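Local atomic coordinates of cytochrome B5-HOST origin (PDB entry 4B8N), a protein that binds heme as a virus-encoded cytochrome b5 and probably carries electrons between redox partners. Residues P46-P49 / A54-L57; D29-I34 / V84-V89; N25-C30 / G50-I55. One frame throughout, in Å; residues are numbered along the deposited sequence.

Contact 1: residues P46-P49 / A54-L57; sequences PDHP and AIIL. With HEM (protoporphyrin IX containing Fe), chain E.
This is a buried packing contact beside the heme iron, where the axial ligand His-48 meets Ile-55 of helix 52-56. His-48 sits in the loop before that helix. Its NE2 binds HEM FE at 1.9 Å, and His-71 supplies the other axial nitrogen. The imidazole stands nearly upright on the porphyrin, with its plane running toward the methine carbon CHB.

Ile-55 touches His-48 with the end of its longer branch. Its CD1 lies over one imidazole face, 3.5 Å from the ring centroid and 21° off the normal, a CH-pi contact. The methyl is shifted toward the CG-ND1 bond; Ile-55 CD1 is 3.3 Å from His-48 ND1 and equally far from His-48 CG. The branch is extended (chi2 174°), which carries CD1 out over the ring. Ala-54 is a looser neighbour, its CB near the imidazole edge at CE1.

Coordination at NE2 and a hydrogen bond from ND1 to Gly-51 O fix the ring's rotation, and Ile-55 packs on one face. The Gly-51 carbonyl would probably make the imidazole a stronger donor to iron.

Both segments also touch the porphyrin directly. Pro-49 CG packs on HEM CMA at 3.6 Å, and Ile-55 CG1 rests 3.7 Å from HEM C2C. Leu-41 and Leu-45 pack on Ile-55 from nearby loops.

His-48, Pro-49, Gly-50 and Gly-51 spell the His-Pro-Gly-Gly signature of the cytochrome b5 family, and the contact forms the His-48 side of the bis-histidine heme pocket of this family.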
loop_
_atom_site.group_PDB
_atom_site.type_symbol
_atom_site.label_atom_id
_atom_site.label_comp_id
_atom_site.label_asym_id
_atom_site.label_seq_id
_atom_site.Cartn_x
_atom_site.Cartn_y
_atom_site.Cartn_z
ATOM N N PRO A 46 7.713 9.437 -2.147
ATOM C CA PRO A 46 8.010 10.870 -2.229
ATOM C C PRO A 46 6.923 11.665 -2.956
ATOM O O PRO A 46 6.888 12.897 -2.843
ATOM C CB PRO A 46 9.331 10.917 -3.001
ATOM C CG PRO A 46 9.362 9.645 -3.784
ATOM C CD PRO A 46 8.682 8.630 -2.922
ATOM N N ASP A 47 6.056 10.973 -3.698
ATOM C CA ASP A 47 4.950 11.625 -4.422
ATOM C C ASP A 47 3.699 11.827 -3.574
ATOM O O ASP A 47 2.787 12.564 -3.955
ATOM C CB ASP A 47 4.562 10.832 -5.674
ATOM C CG ASP A 47 5.644 10.836 -6.729
ATOM O OD1 ASP A 47 6.468 11.775 -6.758
ATOM O OD2 ASP A 47 5.662 9.886 -7.535
ATOM N N HIS A 48 3.645 11.184 -2.415
ATOM C CA HIS A 48 2.436 11.228 -1.599
ATOM C C HIS A 48 2.162 12.613 -1.051
ATOM O O HIS A 48 3.003 13.169 -0.347
ATOM C CB HIS A 48 2.555 10.223 -0.461
ATOM C CG HIS A 48 1.345 10.180 0.424
ATOM N ND1 HIS A 48 1.425 10.164 1.766
ATOM C CD2 HIS A 48 -0.006 10.169 0.108
ATOM C CE1 HIS A 48 0.186 10.130 2.284
ATOM N NE2 HIS A 48 -0.688 10.137 1.264
ATOM N N PRO A 49 0.978 13.200 -1.348
ATOM C CA PRO A 49 0.792 14.542 -0.769
ATOM C C PRO A 49 0.740 14.578 0.768
ATOM O O PRO A 49 0.942 15.642 1.346
ATOM C CB PRO A 49 -0.522 15.027 -1.396
ATOM C CG PRO A 49 -0.621 14.264 -2.679
ATOM C CD PRO A 49 -0.038 12.897 -2.373
ATOM N N ALA A 54 3.788 8.855 6.914
ATOM C CA ALA A 54 2.397 8.433 7.096
ATOM C C ALA A 54 2.136 7.077 6.450
ATOM O O ALA A 54 1.402 6.261 7.001
ATOM C CB ALA A 54 1.433 9.466 6.533
ATOM N N ILE A 55 2.695 6.859 5.264
ATOM C CA ILE A 55 2.552 5.549 4.608
ATOM C C ILE A 55 3.518 4.509 5.159
ATOM O O ILE A 55 3.111 3.359 5.401
ATOM C CB ILE A 55 2.664 5.640 3.067
ATOM C CG1 ILE A 55 1.652 6.652 2.536
ATOM C CG2 ILE A 55 2.424 4.261 2.430
ATOM C CD1 ILE A 55 1.748 6.933 1.049
ATOM N N ILE A 56 4.781 4.892 5.353
ATOM C CA ILE A 56 5.794 3.958 5.891
ATOM C C ILE A 56 5.313 3.341 7.226
ATOM O O ILE A 56 5.556 2.165 7.521
ATOM C CB ILE A 56 7.172 4.644 6.084
ATOM C CG1 ILE A 56 7.750 5.107 4.740
ATOM C CG2 ILE A 56 8.152 3.691 6.746
ATOM C CD1 ILE A 56 8.801 6.212 4.863
ATOM N N LEU A 57 4.611 4.146 8.015
ATOM C CA LEU A 57 3.966 3.682 9.251
ATOM C C LEU A 57 3.154 2.413 9.054
ATOM O O LEU A 57 3.024 1.615 9.983
ATOM C CB LEU A 57 3.010 4.741 9.798
ATOM C CG LEU A 57 3.398 5.642 10.960
ATOM C CD1 LEU A 57 2.227 6.562 11.300
ATOM C CD2 LEU A 57 3.798 4.806 12.166
HETATM C CHA HEM E . -3.235 13.179 2.091
HETATM C CHB HEM E . -3.154 10.110 -1.865
HETATM C CHC HEM E . -2.152 6.368 1.002
HETATM C CHD HEM E . -2.175 9.426 4.860
HETATM C C1A HEM E . -3.337 12.613 0.769
HETATM C C2A HEM E . -3.690 13.451 -0.380
HETATM C C3A HEM E . -3.676 12.547 -1.523
HETATM C C4A HEM E . -3.257 11.243 -1.002
HETATM C CMA HEM E . -3.957 12.905 -2.948
HETATM C CAA HEM E . -4.027 14.929 -0.406
HETATM C CBA HEM E . -5.548 15.094 -0.492
HETATM C CGA HEM E . -6.130 14.683 0.840
HETATM O O1A HEM E . -5.946 15.419 1.863
HETATM O O2A HEM E . -6.758 13.603 0.863
HETATM C C1B HEM E . -2.873 8.780 -1.408
HETATM C C2B HEM E . -2.844 7.657 -2.359
HETATM C C3B HEM E . -2.546 6.558 -1.462
HETATM C C4B HEM E . -2.432 7.180 -0.144
HETATM C CMB HEM E . -3.061 7.674 -3.841
HETATM C CAB HEM E . -2.340 5.132 -1.817
HETATM C CBB HEM E . -3.121 4.215 -1.322
HETATM C C1C HEM E . -2.143 6.818 2.353
HETATM C C2C HEM E . -1.867 5.907 3.492
HETATM C C3C HEM E . -1.874 6.837 4.599
HETATM C C4C HEM E . -2.108 8.211 4.083
HETATM C CMC HEM E . -1.633 4.410 3.463
HETATM C CAC HEM E . -1.676 6.470 6.008
HETATM C CBC HEM E . -2.770 6.353 6.723
HETATM C C1D HEM E . -2.422 10.768 4.440
HETATM C C2D HEM E . -2.468 11.862 5.424
HETATM C C3D HEM E . -2.797 13.000 4.579
HETATM C C4D HEM E . -2.875 12.401 3.231
HETATM C CMD HEM E . -2.246 11.847 6.930
HETATM C CAD HEM E . -2.999 14.441 4.959
HETATM C CBD HEM E . -4.488 14.788 5.029
HETATM C CGD HEM E . -4.725 16.289 5.190
HETATM O O1D HEM E . -3.791 17.046 5.555
HETATM O O2D HEM E . -5.872 16.728 4.954
HETATM N NA HEM E . -3.217 11.204 0.425
HETATM N NB HEM E . -2.670 8.491 -0.112
HETATM N NC HEM E . -2.391 8.162 2.714
HETATM N ND HEM E . -2.689 11.082 3.144
HETATM FE FE HEM E . -2.552 9.740 1.545
#

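Contact 2: residues D29-I34 / V84-V89; sequences DCWVII and VVLGPV
Trp-31 and Leu-86 make the aromatic part of this contact. The Leu-86 methyl CD1 sits over one face of the indole. It is 3.6 Å from the centroid of the six-membered ring and 22° off the normal, a CH-pi contact. The nearest ring atom is at the fusion of the two rings, with Trp-31 CE2 to Leu-86 CD1 at 3.4 Å. The two side chains run nearly at right angles, and only one leucine methyl does the touching. The extended Leu-86 chain (chi2 -172°) brings that methyl to the ring. Trp-31 also stacks with the ring of His-24.

Purely aliphatic packing joins Ile-33 and Val-89. A single methyl of the valine fits against the branches of the isoleucine. Val-89 CG2 is 3.8 Å from Ile-33 CG2 and also near Ile-33 CD1. Both residues are buried, and both lean on Leu-18 and Ile-21 of helix 18-22.

No backbone hydrogen bond links the two segments. Strand 37-40 lies between them in the sheet. The side chains reach across it, from strand 29-34 to strand 85-88 and to Val-89 just after it. Trp-31 touches Val-38 and Asp-40 of that middle strand. Leu-86 and Gly-87 both face Val-38 and form a classic beta bulge. Gly-87 has a positive phi of 136°, and its backbone angles call for glycine.

Ile-33 and Val-89 pack against helix 18-22, while Ile-34 touches the heme. This is consistent with the second hydrophobic core of the cytochrome b5 fold, which the sheet separates from the heme pocket.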
loop_
_atom_site.group_PDB
_atom_site.type_symbol
_atom_site.label_atom_id
_atom_site.label_comp_id
_atom_site.label_asym_id
_atom_site.label_seq_id
_atom_site.Cartn_x
_atom_site.Cartn_y
_atom_site.Cartn_z
ATOM N N ASP A 29 11.173 -0.581 0.559
ATOM C CA ASP A 29 10.424 -1.721 0.038
ATOM C C ASP A 29 9.084 -1.775 0.772
ATOM O O ASP A 29 8.939 -2.466 1.786
ATOM C CB ASP A 29 11.251 -2.998 0.261
ATOM C CG ASP A 29 10.589 -4.245 -0.300
ATOM O OD1 ASP A 29 9.597 -4.157 -1.063
ATOM O OD2 ASP A 29 11.070 -5.336 0.047
ATOM N N CYS A 30 8.112 -1.025 0.258
ATOM C CA CYS A 30 6.914 -0.662 1.017
ATOM C C CYS A 30 5.615 -1.129 0.357
ATOM O O CYS A 30 5.156 -0.532 -0.624
ATOM C CB CYS A 30 6.889 0.858 1.224
ATOM S SG CYS A 30 5.487 1.464 2.187
ATOM N N TRP A 31 5.030 -2.205 0.885
ATOM C CA TRP A 31 3.729 -2.663 0.398
ATOM C C TRP A 31 2.707 -2.334 1.413
ATOM O O TRP A 31 2.979 -2.411 2.606
ATOM C CB TRP A 31 3.694 -4.165 0.214
ATOM C CG TRP A 31 4.516 -4.740 -0.904
ATOM C CD1 TRP A 31 5.440 -4.096 -1.724
ATOM C CD2 TRP A 31 4.539 -6.146 -1.329
ATOM N NE1 TRP A 31 5.995 -4.983 -2.619
ATOM C CE2 TRP A 31 5.502 -6.229 -2.429
ATOM C CE3 TRP A 31 3.871 -7.302 -0.928
ATOM C CZ2 TRP A 31 5.767 -7.422 -3.087
ATOM C CZ3 TRP A 31 4.159 -8.502 -1.594
ATOM C CH2 TRP A 31 5.079 -8.555 -2.649
ATOM N N VAL A 32 1.509 -1.992 0.962
ATOM C CA VAL A 32 0.405 -1.651 1.863
ATOM C C VAL A 32 -0.873 -2.316 1.340
ATOM O O VAL A 32 -1.103 -2.326 0.128
ATOM C CB VAL A 32 0.210 -0.112 1.975
ATOM C CG1 VAL A 32 -0.987 0.233 2.841
ATOM C CG2 VAL A 32 1.458 0.557 2.539
ATOM N N ILE A 33 -1.678 -2.875 2.251
ATOM C CA ILE A 33 -2.967 -3.490 1.897
ATOM C C ILE A 33 -4.073 -2.463 2.110
ATOM O O ILE A 33 -4.180 -1.876 3.186
ATOM C CB ILE A 33 -3.315 -4.745 2.753
ATOM C CG1 ILE A 33 -2.205 -5.812 2.704
ATOM C CG2 ILE A 33 -4.659 -5.345 2.295
ATOM C CD1 ILE A 33 -2.280 -6.836 3.843
ATOM N N ILE A 34 -4.892 -2.253 1.080
ATOM C CA ILE A 34 -6.104 -1.431 1.190
ATOM C C ILE A 34 -7.243 -2.202 0.517
ATOM O O ILE A 34 -7.175 -2.503 -0.683
ATOM C CB ILE A 34 -5.923 -0.032 0.537
ATOM C CG1 ILE A 34 -4.751 0.718 1.184
ATOM C CG2 ILE A 34 -7.219 0.791 0.616
ATOM C CD1 ILE A 34 -4.375 2.009 0.494
ATOM N N VAL A 84 1.791 -0.425 -9.860
ATOM C CA VAL A 84 1.906 -0.516 -8.392
ATOM C C VAL A 84 0.817 -1.377 -7.755
ATOM O O VAL A 84 0.869 -1.671 -6.556
ATOM C CB VAL A 84 1.984 0.870 -7.692
ATOM C CG1 VAL A 84 3.179 1.668 -8.208
ATOM C CG2 VAL A 84 0.683 1.655 -7.831
ATOM N N VAL A 85 -0.177 -1.758 -8.550
ATOM C CA VAL A 85 -1.279 -2.564 -8.042
ATOM C C VAL A 85 -0.883 -4.017 -8.239
ATOM O O VAL A 85 -0.930 -4.538 -9.351
ATOM C CB VAL A 85 -2.622 -2.248 -8.737
ATOM C CG1 VAL A 85 -3.753 -3.010 -8.062
ATOM C CG2 VAL A 85 -2.899 -0.746 -8.742
ATOM N N LEU A 86 -0.482 -4.665 -7.152
ATOM C CA LEU A 86 0.086 -5.998 -7.244
ATOM C C LEU A 86 -0.977 -7.085 -7.337
ATOM O O LEU A 86 -0.769 -8.080 -8.022
ATOM C CB LEU A 86 1.045 -6.267 -6.075
ATOM C CG LEU A 86 2.179 -5.248 -5.871
ATOM C CD1 LEU A 86 3.114 -5.775 -4.810
ATOM C CD2 LEU A 86 2.954 -4.951 -7.156
ATOM N N GLY A 87 -2.106 -6.889 -6.657
ATOM C CA GLY A 87 -3.200 -7.862 -6.673
ATOM C C GLY A 87 -3.807 -8.112 -5.299
ATOM O O GLY A 87 -3.421 -7.476 -4.312
ATOM N N PRO A 88 -4.762 -9.055 -5.216
ATOM C CA PRO A 88 -5.413 -9.302 -3.938
ATOM C C PRO A 88 -4.565 -10.161 -2.978
ATOM O O PRO A 88 -3.757 -10.985 -3.429
ATOM C CB PRO A 88 -6.696 -10.041 -4.351
ATOM C CG PRO A 88 -6.281 -10.828 -5.562
ATOM C CD PRO A 88 -5.227 -9.990 -6.264
ATOM N N VAL A 89 -4.746 -9.937 -1.673
ATOM C CA VAL A 89 -4.156 -10.776 -0.621
ATOM C C VAL A 89 -4.568 -12.244 -0.815
ATOM O O VAL A 89 -5.736 -12.539 -1.084
ATOM C CB VAL A 89 -4.607 -10.299 0.786
ATOM C CG1 VAL A 89 -4.123 -11.238 1.887
ATOM C CG2 VAL A 89 -4.105 -8.893 1.068
#

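Contact 3: residues N25-C30 / G50-I55. With HEM (protoporphyrin IX containing Fe), chain E; SO4 (sulfate ion), chain F.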
loop_
_atom_site.group_PDB
_atom_site.type_symbol
_atom_site.label_atom_id
_atom_site.label_comp_id
_atom_site.label_asym_id
_atom_site.label_seq_id
_atom_site.Cartn_x
_atom_site.Cartn_y
_atom_site.Cartn_z
ATOM N N ASN A 25 8.252 -3.957 4.463
ATOM C CA ASN A 25 7.892 -3.107 5.596
ATOM C C ASN A 25 8.886 -1.970 5.849
ATOM O O ASN A 25 9.025 -1.485 6.978
ATOM C CB ASN A 25 7.725 -3.976 6.864
ATOM C CG ASN A 25 9.054 -4.521 7.404
ATOM O OD1 ASN A 25 10.053 -4.650 6.683
ATOM N ND2 ASN A 25 9.065 -4.841 8.692
ATOM N N THR A 26 9.587 -1.541 4.803
ATOM C CA THR A 26 10.525 -0.413 4.938
ATOM C C THR A 26 10.238 0.663 3.901
ATOM O O THR A 26 9.542 0.403 2.920
ATOM C CB THR A 26 11.990 -0.865 4.773
ATOM O OG1 THR A 26 12.181 -1.438 3.468
ATOM C CG2 THR A 26 12.354 -1.873 5.834
ATOM N N GLU A 27 10.782 1.862 4.119
ATOM C CA GLU A 27 10.763 2.922 3.099
ATOM C C GLU A 27 11.299 2.409 1.752
ATOM O O GLU A 27 10.782 2.761 0.690
ATOM C CB GLU A 27 11.577 4.130 3.568
ATOM C CG GLU A 27 11.746 5.216 2.506
ATOM C CD GLU A 27 12.422 6.468 3.039
ATOM O OE1 GLU A 27 12.905 6.446 4.183
ATOM O OE2 GLU A 27 12.480 7.477 2.311
ATOM N N GLU A 28 12.331 1.562 1.810
ATOM C CA GLU A 28 12.992 1.040 0.602
ATOM C C GLU A 28 12.178 -0.043 -0.124
ATOM O O GLU A 28 12.447 -0.386 -1.295
ATOM C CB GLU A 28 14.400 0.521 0.957
ATOM C CG GLU A 28 15.353 1.601 1.485
ATOM C CD GLU A 28 15.253 1.879 2.992
ATOM O OE1 GLU A 28 14.362 1.334 3.682
ATOM O OE2 GLU A 28 16.084 2.661 3.504
ATOM N N ASP A 29 11.173 -0.581 0.559
ATOM C CA ASP A 29 10.424 -1.721 0.038
ATOM C C ASP A 29 9.084 -1.775 0.772
ATOM O O ASP A 29 8.939 -2.466 1.786
ATOM C CB ASP A 29 11.251 -2.998 0.261
ATOM C CG ASP A 29 10.589 -4.245 -0.300
ATOM O OD1 ASP A 29 9.597 -4.157 -1.063
ATOM O OD2 ASP A 29 11.070 -5.336 0.047
ATOM N N CYS A 30 8.112 -1.025 0.258
ATOM C CA CYS A 30 6.914 -0.662 1.017
ATOM C C CYS A 30 5.615 -1.129 0.357
ATOM O O CYS A 30 5.156 -0.532 -0.624
ATOM C CB CYS A 30 6.889 0.858 1.224
ATOM S SG CYS A 30 5.487 1.464 2.187
ATOM N N GLY A 50 0.533 13.430 1.412
ATOM C CA GLY A 50 0.526 13.348 2.882
ATOM C C GLY A 50 1.862 13.001 3.499
ATOM O O GLY A 50 1.958 12.786 4.709
ATOM N N GLY A 51 2.910 12.941 2.681
ATOM C CA GLY A 51 4.253 12.666 3.196
ATOM C C GLY A 51 4.611 11.196 3.189
ATOM O O GLY A 51 3.727 10.333 3.089
ATOM N N LYS A 52 5.906 10.907 3.321
ATOM C CA LYS A 52 6.416 9.537 3.250
ATOM C C LYS A 52 6.076 8.715 4.488
ATOM O O LYS A 52 5.641 7.564 4.397
ATOM C CB LYS A 52 7.947 9.536 3.105
ATOM C CG LYS A 52 8.502 10.204 1.863
ATOM C CD LYS A 52 10.029 10.218 1.914
ATOM C CE LYS A 52 10.619 10.797 0.634
ATOM N NZ LYS A 52 12.106 10.920 0.690
ATOM N N LYS A 53 6.290 9.311 5.650
ATOM C CA LYS A 53 6.202 8.570 6.915
ATOM C C LYS A 53 4.813 8.067 7.257
ATOM O O LYS A 53 4.676 6.965 7.809
ATOM C CB LYS A 53 6.776 9.414 8.038
ATOM C CG LYS A 53 8.271 9.642 7.891
ATOM C CD LYS A 53 8.792 10.343 9.132
ATOM C CE LYS A 53 9.620 11.558 8.759
ATOM N NZ LYS A 53 8.770 12.691 8.291
ATOM N N ALA A 54 3.788 8.855 6.914
ATOM C CA ALA A 54 2.397 8.433 7.096
ATOM C C ALA A 54 2.136 7.077 6.450
ATOM O O ALA A 54 1.402 6.261 7.001
ATOM C CB ALA A 54 1.433 9.466 6.533
ATOM N N ILE A 55 2.695 6.859 5.264
ATOM C CA ILE A 55 2.552 5.549 4.608
ATOM C C ILE A 55 3.518 4.509 5.159
ATOM O O ILE A 55 3.111 3.359 5.401
ATOM C CB ILE A 55 2.664 5.640 3.067
ATOM C CG1 ILE A 55 1.652 6.652 2.536
ATOM C CG2 ILE A 55 2.424 4.261 2.430
ATOM C CD1 ILE A 55 1.748 6.933 1.049
HETATM C CHA HEM E . -3.235 13.179 2.091
HETATM C CHB HEM E . -3.154 10.110 -1.865
HETATM C CHC HEM E . -2.152 6.368 1.002
HETATM C CHD HEM E . -2.175 9.426 4.860
HETATM C C1A HEM E . -3.337 12.613 0.769
HETATM C C2A HEM E . -3.690 13.451 -0.380
HETATM C C3A HEM E . -3.676 12.547 -1.523
HETATM C C4A HEM E . -3.257 11.243 -1.002
HETATM C CMA HEM E . -3.957 12.905 -2.948
HETATM C CAA HEM E . -4.027 14.929 -0.406
HETATM C CBA HEM E . -5.548 15.094 -0.492
HETATM C CGA HEM E . -6.130 14.683 0.840
HETATM O O1A HEM E . -5.946 15.419 1.863
HETATM O O2A HEM E . -6.758 13.603 0.863
HETATM C C1B HEM E . -2.873 8.780 -1.408
HETATM C C2B HEM E . -2.844 7.657 -2.359
HETATM C C3B HEM E . -2.546 6.558 -1.462
HETATM C C4B HEM E . -2.432 7.180 -0.144
HETATM C CMB HEM E . -3.061 7.674 -3.841
HETATM C CAB HEM E . -2.340 5.132 -1.817
HETATM C CBB HEM E . -3.121 4.215 -1.322
HETATM C C1C HEM E . -2.143 6.818 2.353
HETATM C C2C HEM E . -1.867 5.907 3.492
HETATM C C3C HEM E . -1.874 6.837 4.599
HETATM C C4C HEM E . -2.108 8.211 4.083
HETATM C CMC HEM E . -1.633 4.410 3.463
HETATM C CAC HEM E . -1.676 6.470 6.008
HETATM C CBC HEM E . -2.770 6.353 6.723
HETATM C C1D HEM E . -2.422 10.768 4.440
HETATM C C2D HEM E . -2.468 11.862 5.424
HETATM C C3D HEM E . -2.797 13.000 4.579
HETATM C C4D HEM E . -2.875 12.401 3.231
HETATM C CMD HEM E . -2.246 11.847 6.930
HETATM C CAD HEM E . -2.999 14.441 4.959
HETATM C CBD HEM E . -4.488 14.788 5.029
HETATM C CGD HEM E . -4.725 16.289 5.190
HETATM O O1D HEM E . -3.791 17.046 5.555
HETATM O O2D HEM E . -5.872 16.728 4.954
HETATM N NA HEM E . -3.217 11.204 0.425
HETATM N NB HEM E . -2.670 8.491 -0.112
HETATM N NC HEM E . -2.391 8.162 2.714
HETATM N ND HEM E . -2.689 11.082 3.144
HETATM FE FE HEM E . -2.552 9.740 1.545
HETATM S S SO4 F . 7.628 13.384 5.136
HETATM O O1 SO4 F . 9.002 13.754 5.560
HETATM O O2 SO4 F . 7.086 12.297 6.028
HETATM O O3 SO4 F . 7.707 12.971 3.715
HETATM O O4 SO4 F . 6.754 14.582 5.212
#
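Glu-27 and Lys-52 form a long salt bridge that is not met end-on. Glu-27 OE2 is 3.8 Å from Lys-52 NZ and slightly nearer, 3.7 Å, to Lys-52 CD. Both chains are extended, and they approach each other at a slant. The pairing is therefore probably a loose one near the surface.

A sulfate, probably from the crystallisation liquor, sits at the start of helix 52-56. Lys-52 N gives a nearly straight hydrogen bond of 2.8 Å to sulfate O3. A second, from Lys-53 N to sulfate O2, measures 3.1 Å. The Lys-53 chain bends at chi3 (-130°) and chi4 (74°), which brings its ammonium back to the same ion. Lys-53 NZ makes hydrogen bonds to sulfate O1 (2.9 Å) and sulfate O2 (2.8 Å). The helix start and the ammonium would both favour this anion.

Deeper in, Cys-30 SG meets Ile-55 CG2 at 4.2 Å, a light apolar touch. Cys-30 also packs on Ala-59.

The type I turn from Thr-26 to Asp-29 joins strands 25-26 and 29-34. The contact sets this hairpin beside helix 52-56, with Leu-45 from a nearby loop touching Glu-27.

Overall arrangement
All three contacts lie in one cytochrome b5 domain. Contacts 1 and 3 are close neighbours, with centres about 5 Å apart. They share Ala-54 and Ile-55 on helix 52-56, and both touch the heme. Contact 2 is farther off, about 14 Å from contact 1 and 13 Å from contact 3 between centres. It shares strand 29-34 with contact 3. Along the chain, contacts 2 and 3 start from one stretch, contacts 1 and 3 end on another, and contact 1 is nested inside the loop that contact 2 closes. Ile-55 CG2 packs on Val-32 CG2 at 3.8 Å, tying the helix to the sheet. The strand thus connects the heme side of the fold with its far side.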